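Local coordinates for purine nucleoside phosphorylase (Caulobacter vibrioides, PDB 1XFJ), which probably acts as a metal-binding purine nucleoside phosphorylase of the YfiH/LACC1 family, cleaving inosine and methylthioadenosine with phosphate and also deaminating adenosine, at residues N71-I76 / D96-K101; V41-Q46 / D90-G95; V174-L179 / D200-D205; R135-G140 / A208-R213; L6-S11 / K21-T26. All blocks are in the same frame, centred on the assembly; numbering follows the deposited sequence.

Contacts 1 and 2 adjoin, with centres about 10 Å apart: Tyr74 of the first bonds through its backbone to Pro93 and Gly95 of the second. Contacts 3 and 4, centres about 16 Å apart, meet where the ring of Phe204 packs on Phe209, strand 201-204 leading straight into helix 206-216. Contact 5 lies about 18 Å from contact 1, centre to centre, yet both reach the same five-stranded sheet, at its two outermost strands. Contacts 3 and 5 lie on opposite sides of the chain's centre, their centres about 30 Å apart. An acetate, probably from the crystallisation liquor, lies about 4 Å from the Val9 side chain of contact 5.

Contact 1: N71-I76 / D96-K101; sequences NVCYQI and DAVVSK
Gln75 and Asp96 bring the two backbones to 5.0 Å at their CA atoms, from 7.0 Å at those of Val72 and Val98. Asp96 gives up the largest area here. Its OD2 accepts the backbone N-H of Ile76 at 3.1 Å, on the syn side of the carboxylate, with the donor 20° out of its plane and an N-H...O angle of 152°. The Ile76 side chain crosses that of Asp96 at about a right angle and brings CG1 to 3.4 Å from the same OD2, while Gln75 lays its CB 3.3 Å from OD1. Beyond these two segments OD2 is also bonded to Ser78 OG, and OD1 to His131 ND1 and the backbone N of His77, so both carboxylate oxygens are gripped and the group is fixed in rotation. Further along, the contact turns apolar. Val98 has CG1 anti to its backbone N (chi1 -179°), and its other branch, CG2, reaches Cys73 SG at 3.7 Å; CG1 meets Asn71 CB at 3.9 Å. The contact thus joins two sheets: strand 70-72 is bonded to strand 106-111 through Asn71, whereas strand 97-100 lies beside strand 126-132, where Ala97 touches Ala130. Val98 also packs on Cys107 of strand 106-111, binding the sheets face to face.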
# COMPACT_ATOMS: atom_id res chain seq x y z
N ASN A 71 7.76 9.02 6.23
CA ASN A 71 8.42 8.99 4.93
C ASN A 71 7.50 8.38 3.87
O ASN A 71 7.24 7.18 3.88
CB ASN A 71 9.71 8.16 5.03
CG ASN A 71 10.72 8.74 6.02
OD1 ASN A 71 11.65 9.46 5.63
ND2 ASN A 71 10.54 8.44 7.30
N VAL A 72 7.00 9.22 2.97
CA VAL A 72 6.12 8.77 1.90
C VAL A 72 6.60 9.37 0.58
O VAL A 72 6.94 10.54 0.51
CB VAL A 72 4.66 9.20 2.17
CG1 VAL A 72 3.75 8.66 1.08
CG2 VAL A 72 4.21 8.69 3.54
N CYS A 73 6.63 8.55 -0.46
CA CYS A 73 7.10 8.98 -1.77
C CYS A 73 6.08 9.70 -2.63
O CYS A 73 4.89 9.76 -2.31
CB CYS A 73 7.58 7.79 -2.60
SG CYS A 73 8.95 6.85 -1.94
N TYR A 74 6.59 10.23 -3.74
CA TYR A 74 5.79 10.86 -4.77
C TYR A 74 5.65 9.58 -5.58
O TYR A 74 6.55 9.21 -6.34
CB TYR A 74 6.62 11.89 -5.54
CG TYR A 74 5.97 12.42 -6.81
CD1 TYR A 74 4.78 13.15 -6.76
CD2 TYR A 74 6.57 12.22 -8.05
CE1 TYR A 74 4.21 13.67 -7.93
CE2 TYR A 74 6.01 12.73 -9.22
CZ TYR A 74 4.83 13.46 -9.15
OH TYR A 74 4.29 13.97 -10.32
N GLN A 75 4.55 8.86 -5.38
CA GLN A 75 4.34 7.59 -6.05
C GLN A 75 4.03 7.72 -7.54
O GLN A 75 3.16 8.50 -7.94
CB GLN A 75 3.24 6.82 -5.32
CG GLN A 75 3.44 6.84 -3.81
CD GLN A 75 2.47 5.97 -3.04
OE1 GLN A 75 1.32 5.78 -3.46
NE2 GLN A 75 2.92 5.45 -1.91
N ILE A 76 4.74 6.94 -8.35
CA ILE A 76 4.59 6.98 -9.80
C ILE A 76 4.36 5.61 -10.42
O ILE A 76 4.59 5.42 -11.61
CB ILE A 76 5.85 7.60 -10.44
CG1 ILE A 76 7.10 6.87 -9.92
CG2 ILE A 76 5.94 9.08 -10.10
CD1 ILE A 76 8.41 7.36 -10.52
N ASP A 96 8.05 4.09 -5.15
CA ASP A 96 6.82 3.41 -4.78
C ASP A 96 7.01 2.39 -3.66
O ASP A 96 6.20 1.48 -3.48
CB ASP A 96 6.20 2.76 -6.01
CG ASP A 96 5.61 3.80 -6.95
OD1 ASP A 96 4.40 4.09 -6.82
OD2 ASP A 96 6.36 4.34 -7.79
N ALA A 97 8.08 2.58 -2.90
CA ALA A 97 8.38 1.72 -1.75
C ALA A 97 9.36 2.45 -0.85
O ALA A 97 10.29 3.10 -1.33
CB ALA A 97 8.97 0.39 -2.22
N VAL A 98 9.14 2.36 0.46
CA VAL A 98 10.02 3.00 1.42
C VAL A 98 10.57 1.92 2.34
O VAL A 98 9.82 1.21 3.00
CB VAL A 98 9.26 4.07 2.25
CG1 VAL A 98 10.21 4.75 3.23
CG2 VAL A 98 8.65 5.10 1.31
N VAL A 99 11.90 1.80 2.38
CA VAL A 99 12.57 0.79 3.18
C VAL A 99 13.46 1.42 4.24
O VAL A 99 14.08 2.44 4.01
CB VAL A 99 13.45 -0.10 2.27
CG1 VAL A 99 14.10 -1.20 3.08
CG2 VAL A 99 12.60 -0.69 1.15
N SER A 100 13.53 0.79 5.42
CA SER A 100 14.36 1.34 6.48
C SER A 100 14.80 0.33 7.53
O SER A 100 14.12 -0.67 7.79
CB SER A 100 13.62 2.49 7.17
OG SER A 100 14.44 3.08 8.18
N LYS A 101 15.95 0.61 8.13
CA LYS A 101 16.52 -0.22 9.19
C LYS A 101 16.77 0.74 10.35
O LYS A 101 17.44 0.41 11.32
CB LYS A 101 17.84 -0.84 8.74
CG LYS A 101 18.96 0.17 8.52
CD LYS A 101 20.26 -0.52 8.13
CE LYS A 101 21.37 0.49 7.86
NZ LYS A 101 22.65 -0.18 7.52

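Contact 2: V41-Q46 / D90-G95; sequences VGRGSQ and DARPEG
Arg43 and Arg92 carry this surface contact, two like-charged side chains that cross with their guanidinium planes 76° apart. They meet through carbon more than through charge: Arg43 CD lies 3.7 Å from Arg92 CD, and Arg92 NH1 presses close to Arg43 CB, at 3.1 Å. Arg43 runs out extended from CG to NE, whereas Arg92 bends at its third torsion (chi3 -67°), which swings NE out of line with the chain; beyond it NH1 ends 3.3 Å from Gly44 N, two donors side by side that cannot bond. The charged tips stay apart, with Arg43 NH1 5.2 Å from Arg92 NE. At its far end the Arg43 guanidinium reaches the 90-91 backbone, NH1 lying 3.6 Å from Asp90 O. A water in the guanidinium plane accepts from Arg43 NH1 at 2.8 Å and is also hydrogen-bonded to Ala91 O, linking the two loops. The base of Arg43 is set by a type I turn from Gly42 to Ser45, in which Gly42 O takes both Ser45 N and, at 2.7 Å, Ser45 OG. Helix 49-62 adjoins Arg43: Val52 touches its chain, and Glu53 forms a salt bridge with its NE, which would partly offset the positive charges of Arg92 and of Arg56, close to NH2. From the second loop, Pro93 and Gly95 bond through their backbones to Tyr74, just past strand 70-72.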
# COMPACT_ATOMS: atom_id res chain seq x y z
N VAL A 41 -4.47 11.52 3.20
CA VAL A 41 -3.04 11.83 3.31
C VAL A 41 -2.40 12.21 1.98
O VAL A 41 -1.18 12.41 1.91
CB VAL A 41 -2.26 10.63 3.91
CG1 VAL A 41 -2.77 10.31 5.31
CG2 VAL A 41 -2.38 9.41 3.00
N GLY A 42 -3.21 12.34 0.94
CA GLY A 42 -2.70 12.69 -0.38
C GLY A 42 -2.21 14.11 -0.59
O GLY A 42 -3.00 15.03 -0.83
N ARG A 43 -0.89 14.30 -0.53
CA ARG A 43 -0.31 15.62 -0.73
C ARG A 43 -0.48 16.07 -2.19
O ARG A 43 -0.42 17.27 -2.49
CB ARG A 43 1.17 15.60 -0.36
CG ARG A 43 1.43 15.75 1.13
CD ARG A 43 2.91 15.63 1.44
NE ARG A 43 3.23 16.06 2.80
CZ ARG A 43 4.44 15.98 3.34
NH1 ARG A 43 5.45 15.49 2.63
NH2 ARG A 43 4.65 16.42 4.57
N GLY A 44 -0.70 15.11 -3.08
CA GLY A 44 -0.86 15.44 -4.48
C GLY A 44 -2.32 15.57 -4.88
O GLY A 44 -2.63 15.76 -6.06
N SER A 45 -3.21 15.47 -3.91
CA SER A 45 -4.65 15.58 -4.16
C SER A 45 -5.08 17.04 -4.23
O SER A 45 -4.27 17.95 -4.06
CB SER A 45 -5.44 14.86 -3.07
OG SER A 45 -5.39 15.58 -1.84
N GLN A 46 -6.37 17.25 -4.48
CA GLN A 46 -6.92 18.60 -4.58
C GLN A 46 -7.60 19.05 -3.29
O GLN A 46 -8.34 20.03 -3.27
CB GLN A 46 -7.89 18.67 -5.77
CG GLN A 46 -7.16 18.61 -7.11
CD GLN A 46 -8.09 18.37 -8.29
OE1 GLN A 46 -8.56 17.26 -8.51
NE2 GLN A 46 -8.37 19.42 -9.05
N ASP A 90 9.40 17.70 4.20
CA ASP A 90 8.22 17.81 3.35
C ASP A 90 8.59 17.36 1.94
O ASP A 90 7.84 17.59 0.98
CB ASP A 90 7.70 19.25 3.33
CG ASP A 90 8.69 20.22 2.73
OD1 ASP A 90 9.87 20.20 3.12
OD2 ASP A 90 8.28 21.02 1.86
N ALA A 91 9.75 16.74 1.81
CA ALA A 91 10.22 16.26 0.52
C ALA A 91 9.52 14.96 0.15
O ALA A 91 9.26 14.11 1.00
CB ALA A 91 11.73 16.03 0.56
N ARG A 92 9.20 14.83 -1.13
CA ARG A 92 8.54 13.63 -1.64
C ARG A 92 9.37 13.03 -2.76
O ARG A 92 9.12 13.29 -3.94
CB ARG A 92 7.13 13.99 -2.14
CG ARG A 92 6.19 14.49 -1.06
CD ARG A 92 4.80 14.74 -1.61
NE ARG A 92 4.77 15.86 -2.55
CZ ARG A 92 3.70 16.22 -3.25
NH1 ARG A 92 2.56 15.55 -3.10
NH2 ARG A 92 3.76 17.25 -4.08
N PRO A 93 10.39 12.23 -2.42
CA PRO A 93 11.22 11.62 -3.46
C PRO A 93 10.40 10.66 -4.32
O PRO A 93 9.48 10.02 -3.83
CB PRO A 93 12.31 10.92 -2.66
CG PRO A 93 11.62 10.56 -1.39
CD PRO A 93 10.81 11.79 -1.08
N GLU A 94 10.73 10.58 -5.61
CA GLU A 94 10.01 9.69 -6.51
C GLU A 94 10.27 8.24 -6.13
O GLU A 94 11.41 7.85 -5.88
CB GLU A 94 10.43 9.93 -7.96
CG GLU A 94 10.22 11.36 -8.44
CD GLU A 94 11.46 12.23 -8.28
OE1 GLU A 94 12.14 12.11 -7.24
OE2 GLU A 94 11.74 13.04 -9.19
N GLY A 95 9.21 7.43 -6.10
CA GLY A 95 9.37 6.03 -5.76
C GLY A 95 8.05 5.40 -5.35
O GLY A 95 7.04 6.09 -5.22
O HOH W 1 8.00 14.57 3.25

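Contact 3: V174-L179 / D200-D205; sequences VGLEFL and DKRFFD
Val174 and Arg202 form the hydrogen-bonded pair where strand 173-175 runs antiparallel to strand 201-204 in a small three-stranded sheet. Val174 N gives its hydrogen to Arg202 O at 2.8 Å, and Arg202 N returns one to Val174 O at 3.0 Å. The first strand then turns into helix 176-185, with Gly175 as N-cap, and the helix folds back over the sheet. Here Leu176 and Leu179 lay their CD2 methyls over one face of the Arg202 guanidinium, the former 3.6 Å from NH1 and the latter 3.8 Å from NE. The Arg202 chain bends at its second torsion (chi2 -76°), and NH1 bonds to Lys201 O at 2.8 Å and also to Glu199 O, which pins the flat group beneath the leucines. Phe178 points an edge at the face of Phe204 in a T-shaped pair, centroids 5.3 Å apart and planes at 66°; its CE2 stands above the Phe204 ring, offset toward the rim. Val174 CG1 sits 3.7 Å above the plane of the Phe178 ring, over its centre. A water spans Leu176 N, at the start of the helix, and Asp200 O. Phe193 of strand 193-195, on the other flank of strand 201-204, and Phe182 of helix 176-185 extend the aromatic cluster, and Asp205 caps helix 206-216, which follows.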
# COMPACT_ATOMS: atom_id res chain seq x y z
N VAL A 174 -11.83 -5.20 -15.39
CA VAL A 174 -10.83 -4.78 -16.36
C VAL A 174 -11.18 -5.24 -17.77
O VAL A 174 -12.06 -6.10 -17.94
CB VAL A 174 -9.42 -5.32 -15.99
CG1 VAL A 174 -9.05 -4.87 -14.58
CG2 VAL A 174 -9.40 -6.83 -16.09
N GLY A 175 -10.50 -4.67 -18.76
CA GLY A 175 -10.76 -5.03 -20.15
C GLY A 175 -9.82 -6.10 -20.68
O GLY A 175 -8.96 -6.60 -19.96
N LEU A 176 -9.97 -6.44 -21.96
CA LEU A 176 -9.16 -7.47 -22.59
C LEU A 176 -7.70 -7.07 -22.84
O LEU A 176 -6.82 -7.93 -22.88
CB LEU A 176 -9.81 -7.91 -23.90
CG LEU A 176 -11.19 -8.56 -23.78
CD1 LEU A 176 -11.73 -8.88 -25.17
CD2 LEU A 176 -11.11 -9.83 -22.95
N GLU A 177 -7.44 -5.78 -23.03
CA GLU A 177 -6.06 -5.35 -23.25
C GLU A 177 -5.29 -5.55 -21.95
O GLU A 177 -4.10 -5.87 -21.96
CB GLU A 177 -6.02 -3.87 -23.66
CG GLU A 177 -6.51 -2.90 -22.59
CD GLU A 177 -7.95 -3.15 -22.18
OE1 GLU A 177 -8.84 -3.14 -23.06
OE2 GLU A 177 -8.20 -3.35 -20.97
N PHE A 178 -6.00 -5.37 -20.83
CA PHE A 178 -5.44 -5.54 -19.49
C PHE A 178 -5.14 -7.02 -19.29
O PHE A 178 -4.04 -7.40 -18.89
CB PHE A 178 -6.45 -5.07 -18.45
CG PHE A 178 -5.93 -5.05 -17.04
CD1 PHE A 178 -5.49 -3.87 -16.46
CD2 PHE A 178 -5.92 -6.21 -16.27
CE1 PHE A 178 -5.04 -3.84 -15.14
CE2 PHE A 178 -5.48 -6.20 -14.95
CZ PHE A 178 -5.04 -5.00 -14.38
N LEU A 179 -6.13 -7.85 -19.57
CA LEU A 179 -6.00 -9.30 -19.45
C LEU A 179 -4.82 -9.82 -20.27
O LEU A 179 -3.95 -10.54 -19.76
CB LEU A 179 -7.27 -9.99 -19.96
CG LEU A 179 -7.10 -11.49 -20.21
CD1 LEU A 179 -6.92 -12.21 -18.88
CD2 LEU A 179 -8.30 -12.04 -20.97
N ASP A 200 -16.17 -9.22 -22.92
CA ASP A 200 -15.19 -8.16 -23.12
C ASP A 200 -14.60 -7.69 -21.81
O ASP A 200 -13.74 -6.81 -21.79
CB ASP A 200 -15.82 -6.95 -23.84
CG ASP A 200 -16.08 -7.21 -25.30
OD1 ASP A 200 -15.40 -8.08 -25.90
OD2 ASP A 200 -16.96 -6.53 -25.87
N LYS A 201 -15.05 -8.27 -20.70
CA LYS A 201 -14.54 -7.89 -19.39
C LYS A 201 -14.09 -9.09 -18.58
O LYS A 201 -14.40 -10.24 -18.89
CB LYS A 201 -15.62 -7.14 -18.60
CG LYS A 201 -16.14 -5.87 -19.27
CD LYS A 201 -15.07 -4.79 -19.36
CE LYS A 201 -15.67 -3.46 -19.80
NZ LYS A 201 -14.64 -2.40 -19.96
N ARG A 202 -13.35 -8.80 -17.51
CA ARG A 202 -12.84 -9.81 -16.59
C ARG A 202 -12.71 -9.12 -15.24
O ARG A 202 -12.66 -7.90 -15.17
CB ARG A 202 -11.45 -10.28 -17.01
CG ARG A 202 -11.36 -10.98 -18.35
CD ARG A 202 -11.90 -12.40 -18.29
NE ARG A 202 -11.61 -13.11 -19.52
CZ ARG A 202 -12.18 -12.85 -20.70
NH1 ARG A 202 -13.08 -11.88 -20.80
NH2 ARG A 202 -11.83 -13.54 -21.78
N PHE A 203 -12.68 -9.91 -14.17
CA PHE A 203 -12.47 -9.37 -12.83
C PHE A 203 -11.06 -9.81 -12.48
O PHE A 203 -10.72 -10.99 -12.62
CB PHE A 203 -13.47 -9.95 -11.83
CG PHE A 203 -14.79 -9.23 -11.79
CD1 PHE A 203 -14.87 -7.91 -11.35
CD2 PHE A 203 -15.95 -9.87 -12.21
CE1 PHE A 203 -16.09 -7.24 -11.32
CE2 PHE A 203 -17.18 -9.21 -12.18
CZ PHE A 203 -17.25 -7.89 -11.74
N PHE A 204 -10.23 -8.87 -12.06
CA PHE A 204 -8.85 -9.17 -11.71
C PHE A 204 -8.69 -9.26 -10.20
O PHE A 204 -9.20 -8.41 -9.46
CB PHE A 204 -7.92 -8.09 -12.26
CG PHE A 204 -6.47 -8.29 -11.94
CD1 PHE A 204 -5.82 -9.48 -12.28
CD2 PHE A 204 -5.73 -7.28 -11.33
CE1 PHE A 204 -4.46 -9.65 -12.02
CE2 PHE A 204 -4.37 -7.44 -11.07
CZ PHE A 204 -3.74 -8.63 -11.42
N ASP A 205 -8.00 -10.30 -9.75
CA ASP A 205 -7.76 -10.52 -8.33
C ASP A 205 -6.39 -9.94 -7.99
O ASP A 205 -5.39 -10.66 -7.96
CB ASP A 205 -7.79 -12.02 -8.02
CG ASP A 205 -7.90 -12.31 -6.54
OD1 ASP A 205 -7.51 -11.44 -5.73
OD2 ASP A 205 -8.38 -13.41 -6.17
O HOH W 2 -12.18 -5.01 -23.29

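Contact 4: R135-G140 / A208-R213; sequences RGALDG and AFVLDR
Phe209 leaves its helix with CG anti to the backbone N (chi1 -180°), and the ring presents its edge to Ala137, whose carbonyl carbon lies in the ring plane. CE2 makes the touch, 3.7 Å from both Ala137 CB and Ala137 O. Arg213, one turn further on, bends at its second torsion (chi2 -63°), which puts CD 3.7 Å from the same carbonyl oxygen, flanked in this way by an aromatic edge and an aliphatic chain; a further bend at chi3 turns NE toward Asp212. Val210 completes the apolar part more loosely, with CG2 4.3 Å from Ala137 CB. The Arg213 guanidinium is steered by its neighbour Asp212: NH2 forms a salt bridge with OD2 at 2.9 Å, met on the syn side of the carboxylate, while NE adds a weak bond. NH1 donates to a water in the guanidinium plane at 3.0 Å, and that water in turn donates to Leu138 O, tying the end of one helix to the other. Ala137, with its short side chain, lies at the closest backbone approach, its CA nearest that of Val210; the axes of the short segments 135-139 and 208-213 cross at 33°, with a closest approach of 10.1 Å. Around them, Phe182 of helix 176-185 meets Phe209 edge-to-face and touches Leu138, and Val210 packs down on strands 115-121 and 160-163.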
# COMPACT_ATOMS: atom_id res chain seq x y z
N ARG A 135 0.27 -1.89 -12.24
CA ARG A 135 1.51 -1.66 -12.98
C ARG A 135 2.74 -2.03 -12.16
O ARG A 135 3.60 -2.78 -12.62
CB ARG A 135 1.60 -0.20 -13.43
CG ARG A 135 2.74 0.08 -14.41
CD ARG A 135 2.76 1.55 -14.83
NE ARG A 135 1.58 1.93 -15.60
CZ ARG A 135 1.38 1.63 -16.88
NH1 ARG A 135 2.28 0.94 -17.56
NH2 ARG A 135 0.26 2.02 -17.48
N GLY A 136 2.82 -1.51 -10.94
CA GLY A 136 3.96 -1.82 -10.08
C GLY A 136 4.05 -3.30 -9.81
O GLY A 136 5.13 -3.89 -9.86
N ALA A 137 2.91 -3.92 -9.51
CA ALA A 137 2.89 -5.35 -9.23
C ALA A 137 3.40 -6.15 -10.43
O ALA A 137 4.22 -7.05 -10.29
CB ALA A 137 1.48 -5.79 -8.87
N LEU A 138 2.92 -5.79 -11.62
CA LEU A 138 3.33 -6.50 -12.83
C LEU A 138 4.81 -6.31 -13.13
O LEU A 138 5.50 -7.27 -13.49
CB LEU A 138 2.51 -6.01 -14.03
CG LEU A 138 2.88 -6.63 -15.37
CD1 LEU A 138 2.60 -8.13 -15.33
CD2 LEU A 138 2.07 -5.97 -16.48
N ASP A 139 5.30 -5.09 -12.96
CA ASP A 139 6.70 -4.78 -13.25
C ASP A 139 7.71 -5.26 -12.21
O ASP A 139 8.91 -5.31 -12.50
CB ASP A 139 6.86 -3.28 -13.50
CG ASP A 139 6.11 -2.81 -14.74
OD1 ASP A 139 5.86 -3.64 -15.64
OD2 ASP A 139 5.78 -1.60 -14.83
N GLY A 140 7.25 -5.60 -11.01
CA GLY A 140 8.16 -6.09 -9.99
C GLY A 140 8.45 -5.25 -8.76
O GLY A 140 9.53 -5.38 -8.16
N ALA A 208 -4.53 -11.39 -4.77
CA ALA A 208 -4.00 -12.72 -5.02
C ALA A 208 -2.75 -12.63 -5.88
O ALA A 208 -1.79 -13.38 -5.69
CB ALA A 208 -5.06 -13.60 -5.68
N PHE A 209 -2.75 -11.71 -6.84
CA PHE A 209 -1.59 -11.56 -7.71
C PHE A 209 -0.41 -11.04 -6.90
O PHE A 209 0.72 -11.49 -7.08
CB PHE A 209 -1.87 -10.58 -8.85
CG PHE A 209 -0.70 -10.40 -9.77
CD1 PHE A 209 -0.31 -11.42 -10.63
CD2 PHE A 209 0.03 -9.21 -9.75
CE1 PHE A 209 0.81 -11.27 -11.45
CE2 PHE A 209 1.15 -9.06 -10.57
CZ PHE A 209 1.54 -10.09 -11.42
N VAL A 210 -0.67 -10.08 -6.01
CA VAL A 210 0.39 -9.52 -5.18
C VAL A 210 0.94 -10.58 -4.22
O VAL A 210 2.14 -10.61 -3.95
CB VAL A 210 -0.14 -8.32 -4.37
CG1 VAL A 210 0.94 -7.80 -3.43
CG2 VAL A 210 -0.56 -7.21 -5.33
N LEU A 211 0.07 -11.45 -3.71
CA LEU A 211 0.52 -12.52 -2.82
C LEU A 211 1.43 -13.46 -3.61
O LEU A 211 2.40 -13.99 -3.07
CB LEU A 211 -0.67 -13.29 -2.24
CG LEU A 211 -1.44 -12.57 -1.12
CD1 LEU A 211 -2.72 -13.32 -0.81
CD2 LEU A 211 -0.56 -12.47 0.12
N ASP A 212 1.12 -13.64 -4.89
CA ASP A 212 1.93 -14.49 -5.76
C ASP A 212 3.31 -13.85 -5.95
O ASP A 212 4.33 -14.54 -6.00
CB ASP A 212 1.26 -14.66 -7.12
CG ASP A 212 2.15 -15.37 -8.13
OD1 ASP A 212 2.35 -16.60 -8.00
OD2 ASP A 212 2.66 -14.70 -9.05
N ARG A 213 3.34 -12.52 -6.07
CA ARG A 213 4.60 -11.82 -6.25
C ARG A 213 5.46 -11.97 -4.99
O ARG A 213 6.68 -12.15 -5.08
CB ARG A 213 4.36 -10.33 -6.54
CG ARG A 213 3.68 -10.04 -7.88
CD ARG A 213 4.53 -10.48 -9.07
NE ARG A 213 4.47 -11.92 -9.30
CZ ARG A 213 5.23 -12.57 -10.18
NH1 ARG A 213 6.11 -11.89 -10.92
NH2 ARG A 213 5.11 -13.88 -10.34
O HOH W 3 6.60 -8.93 -11.29

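Contact 5: L6-S11 / K21-T26; sequences LPTVQS and KHAFFT
Val9 and Phe24 exchange both backbone hydrogen bonds of an antiparallel hydrogen-bonded pair, Val9 N to Phe24 O at 2.9 Å and Phe24 N to Val9 O at 3.0 Å. Their side chains share a face of the sheet, Val9 CB to Phe24 CB 3.9 Å. Nearby, the side chains of Thr8 and Phe25 lie side by side and point the same way, with Thr8 CG2 3.6 Å from Phe25 CE1; Leu6 CD1 reaches that same ring atom. Gln10 reaches across the strand: NE2 bonds to His22 O at 3.2 Å, almost in its own amide plane; the amide lies 23° from the plane of the His22 ring. His22 holds CG between the backbone N and the carbonyl carbon (chi1 78°), and its CE1 lies 3.6 Å from Gln10 CB. Two waters form the next layer. One joins Pro7 O to Thr26 N and OG1, at 2.7 Å from the last; the other links Gln10 NE2 to Lys21 NZ. Thr26 OG1 is also hydrogen-bonded to Gln28 N. Further out, Trp62 of helix 49-62 meets Phe25 edge-to-face and Lys21 as a cation-pi partner, and Glu223 takes Ser11 OG, which also caps Leu13 N at the start of the short helix. Strand 20-25 bonds on its other side to strand 253-259, so residues 8-9 form a weakly bonded edge strand of a mixed five-stranded sheet.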
# COMPACT_ATOMS: atom_id res chain seq x y z
N LEU A 6 -7.14 6.39 16.45
CA LEU A 6 -7.38 6.22 15.02
C LEU A 6 -7.75 4.78 14.69
O LEU A 6 -7.08 3.84 15.13
CB LEU A 6 -6.13 6.59 14.21
CG LEU A 6 -5.74 8.06 14.08
CD1 LEU A 6 -4.45 8.18 13.26
CD2 LEU A 6 -6.86 8.84 13.42
N PRO A 7 -8.84 4.58 13.93
CA PRO A 7 -9.25 3.23 13.56
C PRO A 7 -8.20 2.66 12.61
O PRO A 7 -7.67 3.37 11.76
CB PRO A 7 -10.58 3.45 12.85
CG PRO A 7 -11.12 4.67 13.53
CD PRO A 7 -9.90 5.56 13.60
N THR A 8 -7.90 1.37 12.75
CA THR A 8 -6.90 0.76 11.88
C THR A 8 -7.23 -0.68 11.59
O THR A 8 -8.01 -1.32 12.30
CB THR A 8 -5.49 0.77 12.52
OG1 THR A 8 -5.49 -0.05 13.70
CG2 THR A 8 -5.06 2.18 12.89
N VAL A 9 -6.65 -1.18 10.51
CA VAL A 9 -6.79 -2.57 10.14
C VAL A 9 -5.41 -3.13 10.41
O VAL A 9 -4.41 -2.62 9.89
CB VAL A 9 -7.11 -2.76 8.64
CG1 VAL A 9 -7.02 -4.23 8.28
CG2 VAL A 9 -8.50 -2.23 8.33
N GLN A 10 -5.33 -4.14 11.26
CA GLN A 10 -4.04 -4.73 11.56
C GLN A 10 -4.05 -6.21 11.23
O GLN A 10 -5.11 -6.84 11.22
CB GLN A 10 -3.69 -4.53 13.03
CG GLN A 10 -3.31 -3.10 13.37
CD GLN A 10 -2.87 -2.96 14.80
OE1 GLN A 10 -3.63 -3.25 15.73
NE2 GLN A 10 -1.63 -2.53 15.00
N SER A 11 -2.87 -6.74 10.96
CA SER A 11 -2.70 -8.14 10.61
C SER A 11 -2.09 -8.96 11.74
O SER A 11 -1.14 -8.52 12.39
CB SER A 11 -1.81 -8.27 9.38
OG SER A 11 -1.36 -9.60 9.22
N LYS A 21 5.67 -1.51 14.80
CA LYS A 21 4.31 -1.00 14.81
C LYS A 21 3.88 -0.85 13.35
O LYS A 21 4.63 -0.33 12.53
CB LYS A 21 4.25 0.34 15.54
CG LYS A 21 2.85 0.73 16.01
CD LYS A 21 2.90 1.95 16.93
CE LYS A 21 1.52 2.29 17.48
NZ LYS A 21 0.97 1.21 18.34
N HIS A 22 2.68 -1.32 13.04
CA HIS A 22 2.17 -1.26 11.67
C HIS A 22 0.69 -0.92 11.69
O HIS A 22 0.02 -1.06 12.72
CB HIS A 22 2.30 -2.62 11.00
CG HIS A 22 1.25 -3.59 11.41
ND1 HIS A 22 0.20 -3.96 10.58
CD2 HIS A 22 1.03 -4.23 12.58
CE1 HIS A 22 -0.60 -4.78 11.23
NE2 HIS A 22 -0.12 -4.96 12.45
N ALA A 23 0.17 -0.51 10.54
CA ALA A 23 -1.23 -0.18 10.43
C ALA A 23 -1.65 0.15 9.01
O ALA A 23 -0.92 0.81 8.27
CB ALA A 23 -1.58 0.98 11.35
N PHE A 24 -2.83 -0.33 8.65
CA PHE A 24 -3.43 -0.03 7.35
C PHE A 24 -4.55 0.90 7.81
O PHE A 24 -5.53 0.45 8.40
CB PHE A 24 -4.01 -1.30 6.72
CG PHE A 24 -2.96 -2.31 6.32
CD1 PHE A 24 -2.16 -2.10 5.20
CD2 PHE A 24 -2.77 -3.46 7.08
CE1 PHE A 24 -1.18 -3.03 4.84
CE2 PHE A 24 -1.79 -4.39 6.73
CZ PHE A 24 -0.99 -4.18 5.61
N PHE A 25 -4.40 2.19 7.55
CA PHE A 25 -5.40 3.15 7.99
C PHE A 25 -6.65 3.17 7.14
O PHE A 25 -6.67 2.68 6.01
CB PHE A 25 -4.77 4.54 8.06
CG PHE A 25 -3.74 4.67 9.15
CD1 PHE A 25 -4.14 4.90 10.46
CD2 PHE A 25 -2.39 4.47 8.88
CE1 PHE A 25 -3.20 4.92 11.50
CE2 PHE A 25 -1.44 4.48 9.90
CZ PHE A 25 -1.85 4.71 11.22
N THR A 26 -7.72 3.72 7.72
CA THR A 26 -8.99 3.84 7.03
C THR A 26 -9.21 5.31 6.69
O THR A 26 -8.31 6.14 6.84
CB THR A 26 -10.17 3.35 7.92
OG1 THR A 26 -10.40 4.29 8.98
CG2 THR A 26 -9.85 1.98 8.53
O HOH W 4 -8.21 5.34 10.07
O HOH W 5 -0.34 -1.02 17.59